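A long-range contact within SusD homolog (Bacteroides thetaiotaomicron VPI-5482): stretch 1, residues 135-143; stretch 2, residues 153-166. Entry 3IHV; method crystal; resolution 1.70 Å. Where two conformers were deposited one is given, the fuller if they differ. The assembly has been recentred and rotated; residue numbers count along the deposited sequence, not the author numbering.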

# COMPACT_ATOMS: atom_id res chain seq x y z
N PHE A 135 10.63 6.90 7.26
CA PHE A 135 11.55 7.31 8.30
C PHE A 135 12.55 8.36 7.89
O PHE A 135 13.22 8.92 8.75
CB PHE A 135 12.26 6.10 8.89
CG PHE A 135 11.35 5.12 9.61
CD1 PHE A 135 11.02 5.32 10.95
CD2 PHE A 135 10.83 4.01 8.97
CE1 PHE A 135 10.19 4.43 11.65
CE2 PHE A 135 10.02 3.11 9.68
CZ PHE A 135 9.70 3.33 11.00
N GLY A 136 12.73 8.55 6.58
CA GLY A 136 13.57 9.66 6.10
C GLY A 136 15.07 9.53 6.16
O GLY A 136 15.76 9.76 5.17
N ASN A 137 15.60 9.21 7.33
CA ASN A 137 17.02 9.18 7.63
C ASN A 137 17.37 7.82 8.23
O ASN A 137 17.26 7.62 9.44
CB ASN A 137 17.26 10.31 8.61
CG ASN A 137 16.92 11.63 8.00
OD1 ASN A 137 17.65 12.08 7.13
ND2 ASN A 137 15.77 12.22 8.37
N VAL A 138 17.82 6.92 7.35
CA VAL A 138 17.94 5.54 7.72
C VAL A 138 19.36 5.03 7.43
O VAL A 138 20.17 5.69 6.75
CB VAL A 138 16.85 4.69 7.02
CG1 VAL A 138 15.37 5.24 7.38
CG2 VAL A 138 17.13 4.54 5.52
N VAL A 139 19.65 3.87 8.00
CA VAL A 139 20.94 3.22 7.82
C VAL A 139 20.91 2.30 6.60
O VAL A 139 19.99 1.47 6.42
CB VAL A 139 21.32 2.34 9.05
CG1 VAL A 139 22.70 1.69 8.84
CG2 VAL A 139 21.33 3.13 10.32
N LEU A 140 21.96 2.43 5.78
CA LEU A 140 22.20 1.47 4.70
C LEU A 140 22.95 0.30 5.34
O LEU A 140 24.16 0.38 5.56
CB LEU A 140 23.03 2.06 3.56
CG LEU A 140 22.29 2.99 2.61
CD1 LEU A 140 23.20 3.73 1.64
CD2 LEU A 140 21.24 2.16 1.86
N MSE A 141 22.21 -0.78 5.64
CA MSE A 141 22.73 -1.99 6.26
C MSE A 141 23.05 -2.94 5.12
O MSE A 141 22.22 -3.80 4.74
CB MSE A 141 21.69 -2.57 7.22
CG MSE A 141 22.21 -3.53 8.19
SE MSE A 141 23.34 -2.70 9.57
CE MSE A 141 22.03 -1.73 10.53
N THR A 142 24.26 -2.80 4.58
CA THR A 142 24.58 -3.45 3.31
C THR A 142 25.04 -4.87 3.31
O THR A 142 25.25 -5.45 2.23
CB THR A 142 25.55 -2.59 2.54
OG1 THR A 142 26.69 -2.32 3.36
CG2 THR A 142 24.86 -1.29 2.13
N SER A 143 25.21 -5.44 4.49
CA SER A 143 25.59 -6.84 4.60
C SER A 143 25.09 -7.42 5.90
O SER A 143 24.73 -6.68 6.82
CB SER A 143 27.10 -6.99 4.52
OG SER A 143 27.72 -6.50 5.69
N THR A 153 28.66 2.21 15.66
CA THR A 153 29.21 2.38 14.31
C THR A 153 28.17 2.75 13.26
O THR A 153 28.54 3.15 12.16
CB THR A 153 29.93 1.10 13.83
OG1 THR A 153 28.94 0.07 13.60
CG2 THR A 153 31.11 0.71 14.77
N TYR A 154 26.88 2.65 13.59
CA TYR A 154 25.81 2.93 12.64
C TYR A 154 25.57 4.41 12.42
O TYR A 154 25.50 5.18 13.34
CB TYR A 154 24.49 2.31 13.07
CG TYR A 154 24.49 0.80 13.12
CD1 TYR A 154 25.34 0.05 12.31
CD2 TYR A 154 23.60 0.13 13.94
CE1 TYR A 154 25.31 -1.34 12.34
CE2 TYR A 154 23.55 -1.25 13.97
CZ TYR A 154 24.41 -1.97 13.18
OH TYR A 154 24.35 -3.33 13.22
N VAL A 155 25.46 4.77 11.15
CA VAL A 155 25.19 6.14 10.78
C VAL A 155 24.07 6.16 9.76
O VAL A 155 23.92 5.24 8.93
CB VAL A 155 26.41 6.88 10.22
CG1 VAL A 155 27.51 6.99 11.27
CG2 VAL A 155 26.92 6.21 8.96
N GLN A 156 23.26 7.21 9.84
CA GLN A 156 22.18 7.42 8.91
C GLN A 156 22.75 7.94 7.61
O GLN A 156 23.64 8.78 7.63
CB GLN A 156 21.21 8.43 9.52
CG GLN A 156 20.40 7.82 10.65
CD GLN A 156 19.88 8.88 11.60
OE1 GLN A 156 20.66 9.63 12.20
NE2 GLN A 156 18.55 8.94 11.76
N SER A 157 22.26 7.44 6.48
CA SER A 157 22.69 7.92 5.17
C SER A 157 21.76 9.03 4.67
O SER A 157 20.60 9.07 5.03
CB SER A 157 22.70 6.77 4.15
OG SER A 157 23.89 6.01 4.31
N ALA A 158 22.29 9.90 3.83
CA ALA A 158 21.47 10.89 3.12
C ALA A 158 20.38 10.12 2.34
O ALA A 158 20.66 9.07 1.74
CB ALA A 158 22.36 11.71 2.15
N PRO A 159 19.14 10.62 2.32
CA PRO A 159 18.10 9.89 1.62
C PRO A 159 18.43 9.65 0.14
O PRO A 159 18.03 8.64 -0.42
CB PRO A 159 16.86 10.78 1.77
CG PRO A 159 17.37 12.08 2.27
CD PRO A 159 18.60 11.80 3.02
N GLU A 160 19.19 10.57 -0.46
CA GLU A 160 19.61 10.47 -1.84
C GLU A 160 20.44 9.21 -2.07
O GLU A 160 20.29 8.56 -3.11
CB GLU A 160 20.52 11.64 -2.25
CG GLU A 160 19.85 12.94 -2.34
CD GLU A 160 19.80 13.75 -1.04
OE1 GLU A 160 20.03 13.18 0.04
OE2 GLU A 160 19.52 14.99 -1.14
N LYS A 161 21.28 8.87 -1.10
CA LYS A 161 22.10 7.67 -1.20
C LYS A 161 21.25 6.43 -1.01
O LYS A 161 21.53 5.44 -1.63
CB LYS A 161 23.25 7.68 -0.19
CG LYS A 161 24.27 8.78 -0.41
CD LYS A 161 24.79 8.87 -1.86
CE LYS A 161 25.57 7.64 -2.32
NZ LYS A 161 25.92 7.76 -3.81
N VAL A 162 20.23 6.46 -0.14
CA VAL A 162 19.35 5.31 0.00
C VAL A 162 18.56 5.13 -1.31
O VAL A 162 18.39 3.99 -1.79
CB VAL A 162 18.45 5.45 1.22
CG1 VAL A 162 17.52 4.25 1.35
CG2 VAL A 162 19.32 5.63 2.50
N TYR A 163 18.10 6.24 -1.91
CA TYR A 163 17.39 6.16 -3.18
C TYR A 163 18.28 5.56 -4.27
O TYR A 163 17.83 4.76 -5.08
CB TYR A 163 16.76 7.50 -3.63
CG TYR A 163 15.35 7.72 -3.08
CD1 TYR A 163 14.29 6.96 -3.57
CD2 TYR A 163 15.08 8.64 -2.07
CE1 TYR A 163 13.03 7.11 -3.09
CE2 TYR A 163 13.81 8.83 -1.61
CZ TYR A 163 12.76 8.07 -2.11
OH TYR A 163 11.48 8.15 -1.65
N GLU A 164 19.52 5.98 -4.33
CA GLU A 164 20.43 5.41 -5.31
C GLU A 164 20.61 3.89 -5.12
O GLU A 164 20.69 3.14 -6.10
CB GLU A 164 21.74 6.19 -5.21
CG GLU A 164 22.81 5.72 -6.10
CD GLU A 164 24.01 6.64 -6.04
OE1 GLU A 164 25.13 6.19 -6.37
OE2 GLU A 164 23.81 7.81 -5.62
N TYR A 165 20.65 3.45 -3.87
CA TYR A 165 20.78 2.03 -3.56
C TYR A 165 19.52 1.28 -4.01
O TYR A 165 19.61 0.24 -4.67
CB TYR A 165 21.01 1.89 -2.07
CG TYR A 165 21.43 0.51 -1.65
CD1 TYR A 165 22.76 0.13 -1.68
CD2 TYR A 165 20.50 -0.39 -1.22
CE1 TYR A 165 23.13 -1.16 -1.30
CE2 TYR A 165 20.86 -1.65 -0.82
CZ TYR A 165 22.17 -2.02 -0.84
OH TYR A 165 22.49 -3.29 -0.42
N ILE A 166 18.33 1.83 -3.71
CA ILE A 166 17.07 1.22 -4.16
C ILE A 166 17.05 1.14 -5.71
O ILE A 166 16.70 0.13 -6.29
CB ILE A 166 15.88 2.08 -3.71
CG1 ILE A 166 15.79 2.06 -2.18
CG2 ILE A 166 14.55 1.61 -4.38
CD1 ILE A 166 14.94 3.17 -1.62
O HOH W 1 17.95 8.05 4.68
O HOH W 2 20.14 11.08 6.96
O HOH W 3 24.04 4.36 6.47
O HOH W 4 21.36 -3.81 2.06
O HOH W 5 24.92 -4.27 -0.41

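Two segments of one SusD homolog chain, residues 135-143 and 153-166, bury 702 Å² between them, counted over both sides. Phe-135 ends a helix and stays out of reach; Gly-136 then leaves helical geometry with positive phi, a conformation that favours glycine. Its carbonyl O accepts a hydrogen bond from water 1, which also receives one from Val-138 N and donates to Ser-157 O. The backbone of Asn-137 supplies the next link: its O accepts a hydrogen bond from Gln-156 NE2 (3.0 Å), while water 2 donates to both Asn-137 OD1 and Ser-157 O. At Val-138 the two stretches meet through a single direct backbone hydrogen bond, short and nearly straight, from Ser-157 N to Val-138 O (2.7 Å, 168°); the same oxygen receives a CA-H contact from Gln-156 CA at 3.4 Å. Although the CA-to-CB bond of Val-138 points away, its CG2 reaches Val-162 CG2 at 3.9 Å; both valines are buried, and their methyls need no polar partner. The CA-to-CB bond of Val-139 points sideways and sets CG2 3.6 Å from Val-155 O. Leu-140, whose CA-to-CB bond points toward stretch 2, has the largest covered area (100 Å²): its branched end touches several neighbours at once, CG against Val-162 CG2 (4.0 Å), CD2 against Tyr-165 CG (3.9 Å) and CD1 3.6 Å from Ser-157 OG. Its backbone N donates to water 3, which hydrogen-bonds to Val-155 O and Ser-157 OG. The CA-to-CB bond of Met-141, deposited as selenomethionine, points sideways, but its flexible chain brings CE over one face of the Tyr-154 ring, 3.6 Å from Tyr-154 CZ, in a CH-pi contact. Partly exposed Thr-142 offers an apolar methyl, CG2, 3.8 Å from Tyr-165 CE1, while waters 4 and 5 link Tyr-165 OH to Met-141 O and Thr-142 O. Ser-143 makes no contact with stretch 2; its side chain caps the following helix.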